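Local coordinates for DUF4847 domain-containing protein (Bacteroides vulgatus, PDB 4ZGF) that is of unknown function but binds calcium ions and, with its lipocalin-like calycin architecture, may hold small ligands, at residues Pro29-Met34 against Thr99-Glu104; His54-Thr59 against Asn103-Ala108; Ile58-Asp63 against Gly77-Asp82. All coordinates share one frame; numbering follows the deposited sequence. Where two conformers were deposited one is given.

Interaction 2 lies nearest the middle of the chain and is apolar across its segments, ring against ring. Interaction 1, about 10 Å away between centres, uses the same helix 100-111, but nearer its start and at a partly buried place, so that a charge pair and a phenol-carboxylate bond join a second aromatic pair; the two contacts touch where Phe-56 meets Tyr-101 and Asn-102. Interaction 3 shares strand 57-60 with interaction 2 and runs out on strand 73-82, whose end carries the calcium ligand Asp-82. Its aromatic pair is buried too, yet it adds an indole N-H bond to a main-chain oxygen. Interactions 1 and 3 lie on opposite sides of the chain's centre.

Interaction 1: Pro29-Met34 against Thr99-Glu104; sequences PKYNAM and TSYNNE
Glu-104 reaches across from helix 100-111 to meet Lys-30 and Tyr-31 at the start of helix 30-35, a helix-to-helix contact on the sheet of a calycin-like fold. The backbones stand well apart, with segment axes 15.3 Å at their closest, so long side chains must bridge the gap. Glu-104 suits this: CG lies opposite its own backbone N (chi1 -175°) and the extended chain carries the carboxylate to the partners coming the other way. Each oxygen serves one of them. Tyr-31 OH gives its hydrogen to OE1 of Glu-104 at 2.6 Å, using the syn lone pair, with OE1 close to the plane of the phenol ring. Lys-30 NZ forms a salt bridge to Glu-104 OE2 at 2.8 Å, also on the syn side but 34° out of the carboxylate plane. With an alanine in place of this glutamate the carboxylate is gone, and the Lys-30 ammonium and the Tyr-31 hydroxyl are likely to lose the acceptor that joins them to helix 100-111.

The tyrosines add an offset edge-to-face pair. Tyr-101 turns its edge toward the face of Tyr-31, with planes at 66°. The ring centroids are 5.9 Å apart. CE1 of Tyr-101 lies 4.0 Å from Tyr-31 CZ. Phe-16, Ala-49 and Leu-50 pack on Tyr-31, which suits a residue that is apolar along its ring and polar at its end. Lys-30 runs fully extended over that ring, with CG 4.0 Å above its centre, and its NZ makes a weak bond of 3.3 Å to Tyr-31 OH.

Interaction 2: His54-Thr59 against Asn103-Ala108; sequences HGFNIT and NEFIEA. With ACT (acetate ion), chain J.
Phe-56 and Phe-105 make the whole of the close contact here, joining the chain just before strand 57-60 to helix 100-111 where that helix packs against the antiparallel sheet of this calycin-like fold. Their aromatic interaction is edge-to-face: the edge of Phe-56 is directed at the face of Phe-105, with ring centroids 5.5 Å apart and planes at 75°. The side chains run alongside each other in opposing directions, and the nearest approach is from CD2 of Phe-56 to CD1 of Phe-105, 3.9 Å. Phe-105 gets its ring there because CG is turned opposite the backbone N (chi1 179°), which carries the ring away from the helix toward the strand.

Plain apolar contact widens the meeting. CE2 of Phe-56 rests 3.9 Å from CB of Phe-105. Ile-58, further along the strand, also points toward the helix and lies near the ring without close contact, its CB 4.8 Å from Phe-105 CZ. Val-13 and Ile-70, from strands 11-21 and 65-70, pack on both phenylalanines. Large apolar rings suit a site so near the centre of the chain, where each side chain is buried and has no polar atom to satisfy.

The side-chain polar bonds of segment 54-59 lie away from the ring pair. Asn-57 ND2 makes a weak bond of 3.3 Å to Gly-55 O, across the turn that leads into the strand. His-54, partly exposed, holds an acetate that probably came from the crystallisation liquor. The acetate lies at the edge of the imidazole, and His-54 ND1 donates to its OXT atom over 2.7 Å in a nearly straight bond, with an N-H...O angle of 171°.

Interaction 3: Ile58-Asp63 against Gly77-Asp82; sequences ITFKAD and GTWQAD
Trp-79 lays one face of its indole against the ring edge and CB of Phe-60. In Trp-79, CG occupies the crowded position between the backbone N and the carbonyl carbon (chi1 69°), which turns that face to Phe-60. In Phe-60, CG lies anti to the carbonyl carbon, beside the backbone N, which brings CD1 over the indole, 3.6 Å from Trp-79 CG. The rings are edge-to-face, the edge of Phe-60 toward the five-membered ring of Trp-79, with planes at 70°. Phe-60 CB adds a CH-pi contact, 4.1 Å from the centroid of that Trp-79 ring.

Strands 57-60 and 73-82 are not neighbours: each pairs with strand 65-70 between them in an antiparallel meander, and the two side chains meet beside the start of that strand, where the backbone of Trp-79 pairs with Gly-64. Phe-6 of the N-terminal helix meets both rings.

Tryptophan suits this place because it is broad and apolar yet carries one donor. As strand 57-60 ends, the carbonyl of Lys-61 lies at the edge of the indole, and Trp-79 NE1 donates to Lys-61 O at 3.0 Å. The bond is bent, with an N-H...O angle of 137°, and NE1 also has a weak second acceptor in Thr-65 O. Ile-58 CG1 lies over one face of the Phe-60 ring, toward its rim. Farther along strand 73-82, Asp-82 binds calcium through OD2 together with Asp-85.

Interaction 1: Pro29-Met34 against Thr99-Glu104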
loop_
_atom_site.group_PDB
_atom_site.type_symbol
_atom_site.label_atom_id
_atom_site.label_comp_id
_atom_site.label_asym_id
_atom_site.label_seq_id
_atom_site.Cartn_x
_atom_site.Cartn_y
_atom_site.Cartn_z
ATOM N N PRO A 29 -7.255 -10.557 -1.649
ATOM C CA PRO A 29 -5.810 -10.262 -1.538
ATOM C C PRO A 29 -5.046 -10.961 -2.649
ATOM O O PRO A 29 -4.990 -12.182 -2.710
ATOM C CB PRO A 29 -5.449 -10.823 -0.155
ATOM C CG PRO A 29 -6.423 -11.961 0.043
ATOM C CD PRO A 29 -7.705 -11.506 -0.604
ATOM N N LYS A 30 -4.417 -10.181 -3.540
ATOM C CA LYS A 30 -3.842 -10.683 -4.774
ATOM C C LYS A 30 -2.734 -11.709 -4.539
ATOM O O LYS A 30 -2.778 -12.804 -5.121
ATOM C CB LYS A 30 -3.286 -9.485 -5.566
ATOM C CG LYS A 30 -2.588 -9.887 -6.841
ATOM C CD LYS A 30 -2.113 -8.677 -7.651
ATOM C CE LYS A 30 -1.333 -9.102 -8.873
ATOM N NZ LYS A 30 -0.937 -7.911 -9.675
ATOM N N TYR A 31 -1.710 -11.338 -3.775
ATOM C CA TYR A 31 -0.543 -12.224 -3.677
ATOM C C TYR A 31 -0.763 -13.356 -2.685
ATOM O O TYR A 31 -0.247 -14.451 -2.902
ATOM C CB TYR A 31 0.723 -11.396 -3.430
ATOM C CG TYR A 31 1.068 -10.579 -4.663
ATOM C CD1 TYR A 31 1.520 -11.227 -5.796
ATOM C CD2 TYR A 31 0.894 -9.204 -4.713
ATOM C CE1 TYR A 31 1.832 -10.529 -6.952
ATOM C CE2 TYR A 31 1.202 -8.481 -5.864
ATOM C CZ TYR A 31 1.673 -9.147 -6.982
ATOM O OH TYR A 31 1.969 -8.493 -8.162
ATOM N N ASN A 32 -1.561 -13.131 -1.626
ATOM C CA ASN A 32 -1.932 -14.259 -0.778
ATOM C C ASN A 32 -2.791 -15.259 -1.560
ATOM O O ASN A 32 -2.614 -16.474 -1.398
ATOM C CB ASN A 32 -2.626 -13.771 0.483
ATOM C CG ASN A 32 -1.633 -13.227 1.495
ATOM O OD1 ASN A 32 -0.969 -14.008 2.209
ATOM N ND2 ASN A 32 -1.500 -11.919 1.565
ATOM N N ALA A 33 -3.697 -14.774 -2.418
ATOM C CA ALA A 33 -4.450 -15.704 -3.285
ATOM C C ALA A 33 -3.519 -16.415 -4.231
ATOM O O ALA A 33 -3.636 -17.631 -4.455
ATOM C CB ALA A 33 -5.545 -14.993 -4.034
HETATM N N MSE A 34 -2.571 -15.682 -4.834
HETATM C CA MSE A 34 -1.629 -16.314 -5.767
HETATM C C MSE A 34 -0.855 -17.428 -5.113
HETATM O O MSE A 34 -0.651 -18.491 -5.709
HETATM C CB MSE A 34 -0.684 -15.244 -6.347
HETATM C CG MSE A 34 0.144 -15.815 -7.488
HETATM SE SE MSE A 34 1.414 -14.476 -8.176
HETATM C CE MSE A 34 0.112 -13.202 -8.814
ATOM N N THR A 99 11.396 -1.924 -10.719
ATOM C CA THR A 99 11.162 -3.385 -10.796
ATOM C C THR A 99 9.651 -3.530 -11.019
ATOM O O THR A 99 8.900 -2.595 -10.826
ATOM C CB THR A 99 11.522 -4.110 -9.510
ATOM O OG1 THR A 99 10.578 -3.723 -8.511
ATOM C CG2 THR A 99 12.922 -3.831 -9.050
ATOM N N SER A 100 9.219 -4.726 -11.363
ATOM C CA SER A 100 7.793 -4.940 -11.602
ATOM C C SER A 100 6.963 -4.628 -10.337
ATOM O O SER A 100 5.947 -3.930 -10.377
ATOM C CB SER A 100 7.540 -6.370 -12.085
ATOM O OG SER A 100 7.942 -7.298 -11.100
ATOM N N TYR A 101 7.403 -5.154 -9.192
ATOM C CA TYR A 101 6.681 -4.939 -7.952
ATOM C C TYR A 101 6.757 -3.486 -7.502
ATOM O O TYR A 101 5.793 -2.941 -6.968
ATOM C CB TYR A 101 7.149 -5.878 -6.842
ATOM C CG TYR A 101 7.010 -7.325 -7.208
ATOM C CD1 TYR A 101 5.754 -7.921 -7.219
ATOM C CD2 TYR A 101 8.114 -8.084 -7.612
ATOM C CE1 TYR A 101 5.597 -9.258 -7.572
ATOM C CE2 TYR A 101 7.961 -9.416 -7.975
ATOM C CZ TYR A 101 6.693 -9.985 -7.937
ATOM O OH TYR A 101 6.461 -11.314 -8.323
ATOM N N ASN A 102 7.915 -2.844 -7.700
ATOM C CA ASN A 102 8.001 -1.422 -7.379
ATOM C C ASN A 102 6.987 -0.630 -8.186
ATOM O O ASN A 102 6.349 0.286 -7.674
ATOM C CB ASN A 102 9.392 -0.859 -7.689
ATOM C CG ASN A 102 10.452 -1.201 -6.675
ATOM O OD1 ASN A 102 10.197 -1.891 -5.674
ATOM N ND2 ASN A 102 11.659 -0.694 -6.901
ATOM N N ASN A 103 6.904 -0.930 -9.473
ATOM C CA ASN A 103 6.024 -0.177 -10.358
ATOM C C ASN A 103 4.562 -0.337 -9.897
ATOM O O ASN A 103 3.797 0.625 -9.897
ATOM C CB ASN A 103 6.186 -0.663 -11.806
ATOM C CG ASN A 103 7.602 -0.480 -12.363
ATOM O OD1 ASN A 103 8.440 0.195 -11.786
ATOM N ND2 ASN A 103 7.876 -1.151 -13.475
ATOM N N GLU A 104 4.191 -1.548 -9.486
ATOM C CA GLU A 104 2.852 -1.806 -8.998
ATOM C C GLU A 104 2.558 -0.972 -7.726
ATOM O O GLU A 104 1.473 -0.392 -7.572
ATOM C CB GLU A 104 2.690 -3.301 -8.760
ATOM C CG GLU A 104 1.304 -3.713 -8.356
ATOM C CD GLU A 104 1.155 -5.211 -8.231
ATOM O OE1 GLU A 104 2.154 -5.934 -8.100
ATOM O OE2 GLU A 104 0.017 -5.677 -8.248
#

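Interaction 2: His54-Thr59 against Asn103-Ala108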
loop_
_atom_site.group_PDB
_atom_site.type_symbol
_atom_site.label_atom_id
_atom_site.label_comp_id
_atom_site.label_asym_id
_atom_site.label_seq_id
_atom_site.Cartn_x
_atom_site.Cartn_y
_atom_site.Cartn_z
ATOM N N HIS A 54 6.343 -7.763 1.234
ATOM C CA HIS A 54 6.369 -7.575 2.669
ATOM C C HIS A 54 7.519 -6.679 3.133
ATOM O O HIS A 54 7.443 -6.100 4.222
ATOM C CB HIS A 54 6.426 -8.906 3.404
ATOM C CG HIS A 54 5.171 -9.690 3.305
ATOM N ND1 HIS A 54 5.162 -11.039 3.570
ATOM C CD2 HIS A 54 3.892 -9.346 3.040
ATOM C CE1 HIS A 54 3.936 -11.504 3.472
ATOM N NE2 HIS A 54 3.139 -10.512 3.148
ATOM N N GLY A 55 8.566 -6.565 2.312
ATOM C CA GLY A 55 9.639 -5.626 2.584
ATOM C C GLY A 55 9.311 -4.177 2.279
ATOM O O GLY A 55 10.141 -3.298 2.548
ATOM N N PHE A 56 8.144 -3.899 1.713
ATOM C CA PHE A 56 7.782 -2.535 1.322
ATOM C C PHE A 56 7.135 -1.815 2.500
ATOM O O PHE A 56 6.198 -2.319 3.122
ATOM C CB PHE A 56 6.801 -2.539 0.144
ATOM C CG PHE A 56 7.330 -3.056 -1.167
ATOM C CD1 PHE A 56 8.594 -3.576 -1.331
ATOM C CD2 PHE A 56 6.514 -2.987 -2.291
ATOM C CE1 PHE A 56 9.020 -4.034 -2.564
ATOM C CE2 PHE A 56 6.962 -3.416 -3.519
ATOM C CZ PHE A 56 8.227 -3.929 -3.672
ATOM N N ASN A 57 7.632 -0.609 2.794
ATOM C CA ASN A 57 7.080 0.164 3.898
ATOM C C ASN A 57 7.196 1.661 3.585
ATOM O O ASN A 57 7.983 2.085 2.727
ATOM C CB ASN A 57 7.727 -0.241 5.241
ATOM C CG ASN A 57 9.216 -0.048 5.283
ATOM O OD1 ASN A 57 9.699 1.044 5.535
ATOM N ND2 ASN A 57 9.960 -1.079 5.000
ATOM N N ILE A 58 6.383 2.426 4.297
ATOM C CA ILE A 58 6.311 3.867 4.126
ATOM C C ILE A 58 6.020 4.505 5.469
ATOM O O ILE A 58 5.262 3.971 6.270
ATOM C CB ILE A 58 5.235 4.232 3.039
ATOM C CG1 ILE A 58 5.251 5.730 2.682
ATOM C CG2 ILE A 58 3.853 3.757 3.435
ATOM C CD1 ILE A 58 4.483 6.041 1.414
ATOM N N THR A 59 6.622 5.678 5.700
ATOM C CA THR A 59 6.415 6.442 6.912
ATOM C C THR A 59 6.033 7.871 6.510
ATOM O O THR A 59 6.825 8.590 5.901
ATOM C CB THR A 59 7.668 6.433 7.794
ATOM O OG1 THR A 59 8.008 5.074 8.102
ATOM C CG2 THR A 59 7.449 7.185 9.076
ATOM N N ASN A 103 6.904 -0.930 -9.473
ATOM C CA ASN A 103 6.024 -0.177 -10.358
ATOM C C ASN A 103 4.562 -0.337 -9.897
ATOM O O ASN A 103 3.797 0.625 -9.897
ATOM C CB ASN A 103 6.186 -0.663 -11.806
ATOM C CG ASN A 103 7.602 -0.480 -12.363
ATOM O OD1 ASN A 103 8.440 0.195 -11.786
ATOM N ND2 ASN A 103 7.876 -1.151 -13.475
ATOM N N GLU A 104 4.191 -1.548 -9.486
ATOM C CA GLU A 104 2.852 -1.806 -8.998
ATOM C C GLU A 104 2.558 -0.972 -7.726
ATOM O O GLU A 104 1.473 -0.392 -7.572
ATOM C CB GLU A 104 2.690 -3.301 -8.760
ATOM C CG GLU A 104 1.304 -3.713 -8.356
ATOM C CD GLU A 104 1.155 -5.211 -8.231
ATOM O OE1 GLU A 104 2.154 -5.934 -8.100
ATOM O OE2 GLU A 104 0.017 -5.677 -8.248
ATOM N N PHE A 105 3.524 -0.952 -6.806
ATOM C CA PHE A 105 3.373 -0.192 -5.567
ATOM C C PHE A 105 3.267 1.311 -5.835
ATOM O O PHE A 105 2.395 2.016 -5.299
ATOM C CB PHE A 105 4.553 -0.507 -4.651
ATOM C CG PHE A 105 4.531 0.227 -3.350
ATOM C CD1 PHE A 105 3.772 -0.216 -2.294
ATOM C CD2 PHE A 105 5.232 1.435 -3.198
ATOM C CE1 PHE A 105 3.764 0.449 -1.064
ATOM C CE2 PHE A 105 5.227 2.102 -1.977
ATOM C CZ PHE A 105 4.487 1.599 -0.914
ATOM N N ILE A 106 4.191 1.821 -6.655
ATOM C CA ILE A 106 4.222 3.246 -6.961
ATOM C C ILE A 106 2.926 3.674 -7.661
ATOM O O ILE A 106 2.369 4.727 -7.340
ATOM C CB ILE A 106 5.499 3.575 -7.795
ATOM C CG1 ILE A 106 6.748 3.405 -6.921
ATOM C CG2 ILE A 106 5.445 4.987 -8.364
ATOM C CD1 ILE A 106 8.041 3.272 -7.746
ATOM N N GLU A 107 2.424 2.849 -8.569
ATOM C CA GLU A 107 1.179 3.171 -9.236
ATOM C C GLU A 107 0.013 3.193 -8.250
ATOM O O GLU A 107 -0.826 4.098 -8.286
ATOM C CB GLU A 107 0.941 2.173 -10.365
ATOM C CG GLU A 107 -0.270 2.464 -11.235
ATOM C CD GLU A 107 -0.134 3.679 -12.230
ATOM O OE1 GLU A 107 0.842 4.531 -12.274
ATOM O OE2 GLU A 107 -1.159 3.861 -12.915
ATOM N N ALA A 108 -0.058 2.222 -7.335
ATOM C CA ALA A 108 -1.128 2.226 -6.343
ATOM C C ALA A 108 -1.092 3.485 -5.496
ATOM O O ALA A 108 -2.138 4.078 -5.201
ATOM C CB ALA A 108 -1.065 0.975 -5.473
HETATM C C ACT J . 7.441 -13.455 4.315
HETATM O O ACT J . 8.530 -13.961 4.728
HETATM O OXT ACT J . 7.447 -12.334 4.062
HETATM C CH3 ACT J . 6.189 -14.289 4.171
#

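Interaction 3: Ile58-Asp63 against Gly77-Asp82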
loop_
_atom_site.group_PDB
_atom_site.type_symbol
_atom_site.label_atom_id
_atom_site.label_comp_id
_atom_site.label_asym_id
_atom_site.label_seq_id
_atom_site.Cartn_x
_atom_site.Cartn_y
_atom_site.Cartn_z
ATOM N N ILE A 58 6.383 2.426 4.297
ATOM C CA ILE A 58 6.311 3.867 4.126
ATOM C C ILE A 58 6.020 4.505 5.469
ATOM O O ILE A 58 5.262 3.971 6.270
ATOM C CB ILE A 58 5.235 4.232 3.039
ATOM C CG1 ILE A 58 5.251 5.730 2.682
ATOM C CG2 ILE A 58 3.853 3.757 3.435
ATOM C CD1 ILE A 58 4.483 6.041 1.414
ATOM N N THR A 59 6.622 5.678 5.700
ATOM C CA THR A 59 6.415 6.442 6.912
ATOM C C THR A 59 6.033 7.871 6.510
ATOM O O THR A 59 6.825 8.590 5.901
ATOM C CB THR A 59 7.668 6.433 7.794
ATOM O OG1 THR A 59 8.008 5.074 8.102
ATOM C CG2 THR A 59 7.449 7.185 9.076
ATOM N N PHE A 60 4.799 8.240 6.862
ATOM C CA PHE A 60 4.317 9.594 6.640
ATOM C C PHE A 60 4.645 10.440 7.875
ATOM O O PHE A 60 4.352 10.055 8.995
ATOM C CB PHE A 60 2.790 9.570 6.463
ATOM C CG PHE A 60 2.299 8.732 5.296
ATOM C CD1 PHE A 60 2.249 9.261 4.008
ATOM C CD2 PHE A 60 1.864 7.432 5.482
ATOM C CE1 PHE A 60 1.815 8.472 2.945
ATOM C CE2 PHE A 60 1.429 6.660 4.430
ATOM C CZ PHE A 60 1.385 7.172 3.164
ATOM N N LYS A 61 5.230 11.610 7.643
ATOM C CA LYS A 61 5.489 12.582 8.704
ATOM C C LYS A 61 4.437 13.661 8.713
ATOM O O LYS A 61 3.914 14.028 7.671
ATOM C CB LYS A 61 6.886 13.179 8.558
ATOM C CG LYS A 61 7.996 12.240 8.915
ATOM C CD LYS A 61 9.326 12.970 9.032
ATOM C CE LYS A 61 10.435 12.015 9.422
ATOM N NZ LYS A 61 11.727 12.670 9.738
ATOM N N ALA A 62 4.187 14.218 9.906
ATOM C CA ALA A 62 3.180 15.262 10.061
ATOM C C ALA A 62 3.542 16.558 9.338
ATOM O O ALA A 62 2.668 17.409 9.133
ATOM C CB ALA A 62 2.901 15.528 11.530
ATOM N N ASP A 63 4.802 16.711 8.922
ATOM C CA ASP A 63 5.208 17.862 8.114
ATOM C C ASP A 63 4.796 17.769 6.640
ATOM O O ASP A 63 5.175 18.626 5.860
ATOM C CB ASP A 63 6.707 18.153 8.259
ATOM C CG ASP A 63 7.606 17.111 7.650
ATOM O OD1 ASP A 63 7.102 16.148 7.049
ATOM O OD2 ASP A 63 8.859 17.288 7.792
ATOM N N GLY A 77 8.753 11.699 -0.974
ATOM C CA GLY A 77 7.815 12.637 -1.570
ATOM C C GLY A 77 7.051 13.397 -0.526
ATOM O O GLY A 77 7.483 13.561 0.606
ATOM N N THR A 78 5.899 13.902 -0.967
ATOM C CA THR A 78 5.025 14.678 -0.121
ATOM C C THR A 78 3.619 14.078 -0.155
ATOM O O THR A 78 3.291 13.283 -1.044
ATOM C CB THR A 78 5.006 16.166 -0.530
ATOM O OG1 THR A 78 4.427 16.248 -1.827
ATOM C CG2 THR A 78 6.422 16.731 -0.570
ATOM N N TRP A 79 2.811 14.483 0.815
ATOM C CA TRP A 79 1.454 13.995 0.904
ATOM C C TRP A 79 0.590 14.996 1.586
ATOM O O TRP A 79 1.018 15.769 2.450
ATOM C CB TRP A 79 1.403 12.635 1.659
ATOM C CG TRP A 79 1.718 12.749 3.110
ATOM C CD1 TRP A 79 2.955 12.893 3.668
ATOM C CD2 TRP A 79 0.772 12.870 4.196
ATOM N NE1 TRP A 79 2.838 13.075 5.039
ATOM C CE2 TRP A 79 1.515 13.068 5.381
ATOM C CE3 TRP A 79 -0.619 12.799 4.281
ATOM C CZ2 TRP A 79 0.904 13.214 6.624
ATOM C CZ3 TRP A 79 -1.219 12.953 5.527
ATOM C CH2 TRP A 79 -0.458 13.163 6.675
ATOM N N GLN A 80 -0.690 14.952 1.210
ATOM C CA GLN A 80 -1.748 15.752 1.841
ATOM C C GLN A 80 -2.977 14.869 1.995
ATOM O O GLN A 80 -3.216 14.012 1.149
ATOM C CB GLN A 80 -2.046 16.997 0.954
ATOM C CG GLN A 80 -0.845 17.878 0.573
ATOM C CD GLN A 80 -0.008 17.424 -0.632
ATOM O OE1 GLN A 80 -0.543 16.907 -1.658
ATOM N NE2 GLN A 80 1.332 17.629 -0.533
ATOM N N ALA A 81 -3.758 15.050 3.054
ATOM C CA ALA A 81 -5.014 14.347 3.201
ATOM C C ALA A 81 -6.041 15.286 3.778
ATOM O O ALA A 81 -5.725 16.282 4.439
ATOM C CB ALA A 81 -4.836 13.107 4.066
ATOM N N ASP A 82 -7.300 14.977 3.506
ATOM C CA ASP A 82 -8.433 15.744 4.002
ATOM C C ASP A 82 -9.320 14.808 4.804
ATOM O O ASP A 82 -9.934 13.885 4.226
ATOM C CB ASP A 82 -9.166 16.368 2.831
ATOM C CG ASP A 82 -10.299 17.289 3.247
ATOM O OD1 ASP A 82 -10.696 17.301 4.428
ATOM O OD2 ASP A 82 -10.747 18.032 2.359
#